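Local coordinates for Serine/threonine-protein acetyltransferase HopZ1a (Pseudomonas syringae pv. syringae, PDB 5KLP) that transfers acetyl groups from acetyl-CoA to serine, threonine and lysine residues, with inositol hexakisphosphate as cofactor, impairing the microtubule network and immunity of infected plant hosts, at residues 92-97 and 127-132; 96-101 and 163-168; 229-234 and 247-252. The protein carries 10 engineered substitutions. All coordinates share one frame; numbering follows the deposited sequence.

Interaction 1 (92-97 and 127-132); sequences YYLIQA and ADVRLH. Engineered in segment 92-97: Y92 (natural residue Lys), Y93 (natural residue Glu).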
# COMPACT_ATOMS: atom_id res chain seq x y z
N TYR A 92 -16.12 -5.66 -4.47
CA TYR A 92 -17.56 -5.51 -4.56
C TYR A 92 -18.11 -4.52 -3.53
O TYR A 92 -19.00 -3.71 -3.84
CB TYR A 92 -18.21 -6.88 -4.37
CG TYR A 92 -19.72 -6.93 -4.40
CD1 TYR A 92 -20.48 -6.55 -3.30
CD2 TYR A 92 -20.40 -7.43 -5.51
CE1 TYR A 92 -21.86 -6.61 -3.31
CE2 TYR A 92 -21.79 -7.51 -5.53
CZ TYR A 92 -22.51 -7.10 -4.43
OH TYR A 92 -23.88 -7.18 -4.43
N TYR A 93 -17.58 -4.58 -2.31
CA TYR A 93 -18.06 -3.72 -1.23
C TYR A 93 -17.50 -2.31 -1.33
O TYR A 93 -18.08 -1.36 -0.79
CB TYR A 93 -17.73 -4.34 0.14
CG TYR A 93 -18.46 -5.65 0.37
CD1 TYR A 93 -19.84 -5.67 0.54
CD2 TYR A 93 -17.78 -6.87 0.40
CE1 TYR A 93 -20.52 -6.85 0.74
CE2 TYR A 93 -18.45 -8.06 0.61
CZ TYR A 93 -19.82 -8.05 0.77
OH TYR A 93 -20.49 -9.23 0.97
N LEU A 94 -16.38 -2.16 -2.04
CA LEU A 94 -15.90 -0.82 -2.40
C LEU A 94 -16.93 -0.16 -3.30
O LEU A 94 -17.30 1.00 -3.10
CB LEU A 94 -14.56 -0.90 -3.11
CG LEU A 94 -14.04 0.40 -3.73
CD1 LEU A 94 -13.87 1.49 -2.69
CD2 LEU A 94 -12.72 0.13 -4.45
N ILE A 95 -17.42 -0.92 -4.27
CA ILE A 95 -18.40 -0.36 -5.20
C ILE A 95 -19.67 0.05 -4.48
O ILE A 95 -20.22 1.13 -4.71
CB ILE A 95 -18.73 -1.37 -6.30
CG1 ILE A 95 -17.55 -1.47 -7.26
CG2 ILE A 95 -20.03 -0.98 -7.02
CD1 ILE A 95 -17.63 -2.64 -8.19
N GLN A 96 -20.13 -0.81 -3.57
CA GLN A 96 -21.28 -0.51 -2.73
C GLN A 96 -21.04 0.77 -1.93
O GLN A 96 -21.95 1.57 -1.75
CB GLN A 96 -21.56 -1.69 -1.80
CG GLN A 96 -22.79 -1.57 -0.93
CD GLN A 96 -23.01 -2.82 -0.08
OE1 GLN A 96 -23.57 -3.81 -0.55
NE2 GLN A 96 -22.54 -2.78 1.16
N ALA A 97 -19.81 0.97 -1.46
CA ALA A 97 -19.52 2.16 -0.66
C ALA A 97 -19.59 3.42 -1.53
O ALA A 97 -19.89 4.51 -1.05
CB ALA A 97 -18.16 2.03 0.00
N ALA A 127 -7.02 1.59 -2.02
CA ALA A 127 -7.65 2.57 -2.90
C ALA A 127 -7.95 3.84 -2.13
O ALA A 127 -8.55 3.81 -1.06
CB ALA A 127 -8.92 2.02 -3.53
N ASP A 128 -7.51 4.96 -2.71
CA ASP A 128 -7.77 6.30 -2.19
C ASP A 128 -8.85 6.96 -3.05
O ASP A 128 -8.69 7.09 -4.26
CB ASP A 128 -6.47 7.11 -2.20
CG ASP A 128 -6.64 8.50 -1.59
OD1 ASP A 128 -7.11 9.42 -2.28
OD2 ASP A 128 -6.28 8.67 -0.41
N VAL A 129 -9.96 7.35 -2.42
CA VAL A 129 -11.16 7.71 -3.17
C VAL A 129 -11.61 9.15 -2.88
O VAL A 129 -11.47 9.63 -1.77
CB VAL A 129 -12.33 6.74 -2.82
CG1 VAL A 129 -13.64 7.14 -3.52
CG2 VAL A 129 -11.95 5.30 -3.16
N ARG A 130 -12.12 9.82 -3.91
CA ARG A 130 -12.88 11.06 -3.73
C ARG A 130 -14.25 10.97 -4.38
O ARG A 130 -14.37 10.55 -5.54
CB ARG A 130 -12.15 12.27 -4.31
CG ARG A 130 -10.82 12.57 -3.68
CD ARG A 130 -10.92 13.03 -2.22
NE ARG A 130 -9.58 13.37 -1.76
CZ ARG A 130 -8.67 12.48 -1.39
NH1 ARG A 130 -8.96 11.18 -1.39
NH2 ARG A 130 -7.46 12.88 -1.01
N LEU A 131 -15.28 11.32 -3.63
CA LEU A 131 -16.62 11.50 -4.19
C LEU A 131 -16.73 12.93 -4.68
O LEU A 131 -16.08 13.82 -4.12
CB LEU A 131 -17.70 11.21 -3.15
CG LEU A 131 -17.64 9.80 -2.55
CD1 LEU A 131 -18.71 9.62 -1.48
CD2 LEU A 131 -17.73 8.72 -3.62
N HIS A 132 -17.51 13.15 -5.73
CA HIS A 132 -17.59 14.47 -6.35
C HIS A 132 -19.04 14.90 -6.58
O HIS A 132 -19.92 14.07 -6.82
CB HIS A 132 -16.82 14.47 -7.68
CG HIS A 132 -15.36 14.21 -7.52
ND1 HIS A 132 -14.50 15.09 -6.88
CD2 HIS A 132 -14.60 13.16 -7.90
CE1 HIS A 132 -13.28 14.58 -6.88
NE2 HIS A 132 -13.31 13.41 -7.49
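L94 of helix 91-98 reaches across to A127 and V129 on strand 125-130, a small helix-on-sheet contact on the mixed sheet of the alpha/beta core of this YopJ-family acetyltransferase. It illustrates how one branched side chain can span two strand residues. In the L94 side chain, CG opposite the backbone N (chi1 171°) carries the fork toward the strand, and chi2 near 59° spreads CD1 and CD2 over V129 and A127. CD2 rests 4.3 Å from A127 CB, while CD1 comes within the same 4.3 Å of V129 CG2. A127 and V129, two residues apart, share the helix-facing side of the strand. All three touching residues are buried, and L94 also packs on F106 and F110 of the adjoining strand 105-110, so the leucine lies over two strands.

The other side of strand 125-130 is polar and faces helix 204-215. There R130 NH1 and D128 OD1 form a salt bridge at 2.7 Å, bent and weak as a hydrogen bond, and the network continues from D128 to R107 and H211 and from R130 to D208. Salt-bridge partners at both ends of this buried pair probably favour its charged state. The guanidinium is also held by the main chain: R130 NH1 donates to V129 O at 3.0 Å, with an N-H...O angle of 157°, the donor standing above the carbonyl plane while the oxygen lies nearly in the guanidinium plane.

Interaction 2 (96-101 and 163-168); sequences QALQSD and EDLSES
L98 and L165 meet methyl to methyl, with L98 CD1 3.8 Å from L165 CD2 and the two side chains crossing at about a right angle. Beside this apolar touch, on the more exposed flank, the amide end of Q99 passes S168: Q99 NE2 lies 4.2 Å from S168 CB, a loose approach with no hydrogen bond across. All three of L98, Q99 and L165 hold CG opposite their own carbonyl carbons, and Q99 reaches S168 by running extended beyond CG.

The next shell shows what brings the leucines together. Both touch I139 of strand 138-143, so the C-terminal parts of helices 91-98 and 153-167 lie on one face of the central mixed sheet and share a residue of that strand beneath them. This is the helix layer of an alpha/beta fold, here joined away from the annotated ligand and catalytic sites. I95, from the preceding turn of helix 91-98, packs on D164, L165 and S168, and V170 adds a further side chain against L98.

Further out, serine hydroxyls bond back to carbonyls within each segment. S168 OG turns back over its own helix and donates to L165 O at 2.6 Å. In the other segment, Q96 O is gripped twice: Q99 N comes to it at 2.9 Å and S100 OG at 3.1 Å, from opposite faces of the carbonyl plane. D164 OD2 accepts a hydrogen bond from H91 NE2, a polar link between the two helices.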
# COMPACT_ATOMS: atom_id res chain seq x y z
N GLN A 96 -20.13 -0.81 -3.57
CA GLN A 96 -21.28 -0.51 -2.73
C GLN A 96 -21.04 0.77 -1.93
O GLN A 96 -21.95 1.57 -1.75
CB GLN A 96 -21.56 -1.69 -1.80
CG GLN A 96 -22.79 -1.57 -0.93
CD GLN A 96 -23.01 -2.82 -0.08
OE1 GLN A 96 -23.57 -3.81 -0.55
NE2 GLN A 96 -22.54 -2.78 1.16
N ALA A 97 -19.81 0.97 -1.46
CA ALA A 97 -19.52 2.16 -0.66
C ALA A 97 -19.59 3.42 -1.53
O ALA A 97 -19.89 4.51 -1.05
CB ALA A 97 -18.16 2.03 0.00
N LEU A 98 -19.32 3.28 -2.83
CA LEU A 98 -19.46 4.40 -3.76
C LEU A 98 -20.92 4.78 -3.95
O LEU A 98 -21.22 5.87 -4.43
CB LEU A 98 -18.83 4.06 -5.11
CG LEU A 98 -17.34 3.72 -5.09
CD1 LEU A 98 -16.90 3.19 -6.44
CD2 LEU A 98 -16.52 4.95 -4.71
N GLN A 99 -21.82 3.86 -3.60
CA GLN A 99 -23.24 4.12 -3.76
C GLN A 99 -23.90 4.44 -2.43
O GLN A 99 -25.11 4.24 -2.27
CB GLN A 99 -23.94 2.90 -4.39
CG GLN A 99 -23.42 2.48 -5.75
CD GLN A 99 -23.68 1.01 -6.05
OE1 GLN A 99 -24.18 0.27 -5.20
NE2 GLN A 99 -23.34 0.58 -7.26
N SER A 100 -23.14 4.98 -1.48
CA SER A 100 -23.69 5.30 -0.17
C SER A 100 -23.34 6.70 0.33
O SER A 100 -22.54 7.41 -0.27
CB SER A 100 -23.24 4.27 0.86
OG SER A 100 -23.62 2.96 0.45
N ASP A 101 -23.98 7.07 1.44
CA ASP A 101 -23.92 8.42 2.00
C ASP A 101 -22.67 8.74 2.84
O ASP A 101 -22.68 9.69 3.63
CB ASP A 101 -25.17 8.64 2.85
N GLU A 163 -13.51 -3.78 -14.41
CA GLU A 163 -14.73 -4.17 -15.10
C GLU A 163 -15.95 -3.89 -14.22
O GLU A 163 -16.97 -3.34 -14.68
CB GLU A 163 -14.67 -5.64 -15.48
CG GLU A 163 -15.88 -6.15 -16.21
CD GLU A 163 -15.87 -7.66 -16.34
OE1 GLU A 163 -15.73 -8.34 -15.30
OE2 GLU A 163 -16.00 -8.17 -17.47
N ASP A 164 -15.85 -4.27 -12.96
CA ASP A 164 -16.95 -4.08 -12.03
C ASP A 164 -17.19 -2.59 -11.77
O ASP A 164 -18.33 -2.15 -11.75
CB ASP A 164 -16.68 -4.84 -10.72
CG ASP A 164 -16.79 -6.36 -10.88
OD1 ASP A 164 -17.57 -6.81 -11.75
OD2 ASP A 164 -16.10 -7.11 -10.15
N LEU A 165 -16.12 -1.82 -11.60
CA LEU A 165 -16.25 -0.37 -11.44
C LEU A 165 -17.01 0.24 -12.61
O LEU A 165 -17.96 1.01 -12.42
CB LEU A 165 -14.85 0.27 -11.32
CG LEU A 165 -14.19 0.18 -9.94
CD1 LEU A 165 -12.72 0.52 -10.00
CD2 LEU A 165 -14.89 1.14 -8.98
N SER A 166 -16.61 -0.14 -13.82
CA SER A 166 -17.20 0.38 -15.05
C SER A 166 -18.69 0.04 -15.15
O SER A 166 -19.53 0.91 -15.40
CB SER A 166 -16.43 -0.17 -16.26
OG SER A 166 -16.89 0.42 -17.45
N GLU A 167 -19.01 -1.23 -14.94
CA GLU A 167 -20.38 -1.71 -15.00
C GLU A 167 -21.25 -1.03 -13.95
O GLU A 167 -22.47 -0.92 -14.13
CB GLU A 167 -20.44 -3.23 -14.82
CG GLU A 167 -19.88 -4.01 -16.00
CD GLU A 167 -19.73 -5.50 -15.73
OE1 GLU A 167 -20.20 -5.98 -14.67
OE2 GLU A 167 -19.12 -6.20 -16.57
N SER A 168 -20.65 -0.57 -12.85
CA SER A 168 -21.42 0.13 -11.83
C SER A 168 -21.61 1.63 -12.16
O SER A 168 -22.32 2.35 -11.45
CB SER A 168 -20.75 -0.01 -10.46
OG SER A 168 -19.58 0.78 -10.39

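Interaction 3 (229-234 and 247-252); sequences TTLGAL and AHAAFG
The N-terminal end of helix 230-238 lies over strand 248-251, the outermost strand at one edge of the central sheet, and T229, the N-cap residue, makes much of the contact. Its methyl CG2 sits above the face of the peptide joining A250 to F251, 3.4 Å from F251 N and 3.5 Å from A250 C, and also approaches F251 CB at 3.9 Å. Two residues on, L231 CD2 meets A249 CB at 3.7 Å; with CG opposite the backbone N (chi1 174°), the leucine reaches down to the strand. A249 points at the helix and A250 away from it, as expected of neighbours in a strand.

T229 divides its work: the hydroxyl caps its own helix and the methyl packs on the strand. With chi1 at 65°, OG1 is placed to accept from G232 N at 3.0 Å, N-H...O angle 159°, which satisfies an amide of the first helical turn. The same oxygen is hydrogen-bonded to R226 O, so the cap is anchored to the chain before it.

Strand 248-251 runs parallel to 175-179, and a long helical connection that includes helix 230-238 joins the two. F251 N, beneath the T229 methyl, is hydrogen-bonded to S225 OG. The catalytic region is near: the T229 side chain is about 9 Å from that of the active-site E143, and the F251 side chain about 10 Å from that of the CoA-binding S266.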
# COMPACT_ATOMS: atom_id res chain seq x y z
N THR A 229 6.14 0.70 -16.06
CA THR A 229 5.48 -0.29 -15.22
C THR A 229 5.43 -1.63 -15.93
O THR A 229 5.64 -1.70 -17.15
CB THR A 229 4.04 0.12 -14.86
OG1 THR A 229 3.24 0.14 -16.05
CG2 THR A 229 4.01 1.52 -14.21
N THR A 230 5.16 -2.69 -15.18
CA THR A 230 5.01 -4.01 -15.76
C THR A 230 3.88 -4.02 -16.78
O THR A 230 3.94 -4.74 -17.77
CB THR A 230 4.75 -5.08 -14.69
OG1 THR A 230 3.51 -4.79 -14.02
CG2 THR A 230 5.90 -5.11 -13.68
N LEU A 231 2.85 -3.22 -16.53
CA LEU A 231 1.75 -3.08 -17.47
C LEU A 231 2.26 -2.45 -18.78
O LEU A 231 1.94 -2.92 -19.88
CB LEU A 231 0.62 -2.23 -16.86
CG LEU A 231 -0.50 -1.91 -17.86
CD1 LEU A 231 -1.23 -3.16 -18.29
CD2 LEU A 231 -1.47 -0.89 -17.29
N GLY A 232 3.05 -1.40 -18.64
CA GLY A 232 3.60 -0.71 -19.79
C GLY A 232 4.48 -1.61 -20.63
O GLY A 232 4.43 -1.55 -21.87
N ALA A 233 5.29 -2.43 -19.97
CA ALA A 233 6.15 -3.39 -20.66
C ALA A 233 5.30 -4.34 -21.48
O ALA A 233 5.59 -4.61 -22.64
CB ALA A 233 6.99 -4.16 -19.66
N LEU A 234 4.24 -4.85 -20.86
CA LEU A 234 3.39 -5.82 -21.53
C LEU A 234 2.67 -5.18 -22.73
O LEU A 234 2.55 -5.79 -23.80
CB LEU A 234 2.38 -6.42 -20.55
CG LEU A 234 1.39 -7.44 -21.11
CD1 LEU A 234 2.16 -8.57 -21.78
CD2 LEU A 234 0.51 -7.99 -20.00
N ALA A 247 -8.59 3.27 -18.10
CA ALA A 247 -7.91 3.30 -16.82
C ALA A 247 -6.47 3.77 -16.98
O ALA A 247 -5.81 3.45 -17.96
CB ALA A 247 -7.95 1.93 -16.14
N HIS A 248 -6.00 4.57 -16.03
CA HIS A 248 -4.64 5.07 -16.07
C HIS A 248 -3.70 4.22 -15.23
O HIS A 248 -4.12 3.50 -14.31
CB HIS A 248 -4.58 6.52 -15.58
CG HIS A 248 -5.57 7.42 -16.25
ND1 HIS A 248 -5.33 8.02 -17.46
CD2 HIS A 248 -6.82 7.80 -15.88
CE1 HIS A 248 -6.38 8.75 -17.80
NE2 HIS A 248 -7.30 8.63 -16.86
N ALA A 249 -2.42 4.33 -15.54
CA ALA A 249 -1.40 3.66 -14.75
C ALA A 249 -0.09 4.44 -14.80
O ALA A 249 0.25 5.07 -15.80
CB ALA A 249 -1.20 2.24 -15.25
N ALA A 250 0.66 4.38 -13.70
CA ALA A 250 1.96 5.02 -13.64
C ALA A 250 2.82 4.33 -12.60
O ALA A 250 2.33 3.57 -11.76
CB ALA A 250 1.84 6.50 -13.33
N PHE A 251 4.12 4.60 -12.68
CA PHE A 251 5.05 4.07 -11.71
C PHE A 251 5.08 4.97 -10.49
O PHE A 251 5.05 6.20 -10.62
CB PHE A 251 6.44 3.94 -12.32
CG PHE A 251 7.47 3.44 -11.37
CD1 PHE A 251 7.38 2.15 -10.86
CD2 PHE A 251 8.53 4.24 -10.98
CE1 PHE A 251 8.34 1.68 -9.98
CE2 PHE A 251 9.49 3.77 -10.09
CZ PHE A 251 9.38 2.50 -9.59
N GLY A 252 5.11 4.35 -9.31
CA GLY A 252 4.99 5.07 -8.05
C GLY A 252 5.92 6.27 -7.87
O GLY A 252 5.46 7.35 -7.50

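From the N terminus, helix 91-98 starts two contacts. Interaction 1 closes first, once the chain has passed through strand 105-110 and returned along 125-130. Interaction 2 leaves from the last turn of the same helix and closes later, after strand 138-143 and helix 153-167, so the two loops cross. They also touch in space: V129 CG1 lies 3.8 Å from L98 CD2. Interaction 3 follows in series, a short helix-to-strand closure with its centre about 22 Å from that of interaction 1. Interactions 1 and 3 reach different strands of one sheet, while interaction 2 joins two helices lying over it.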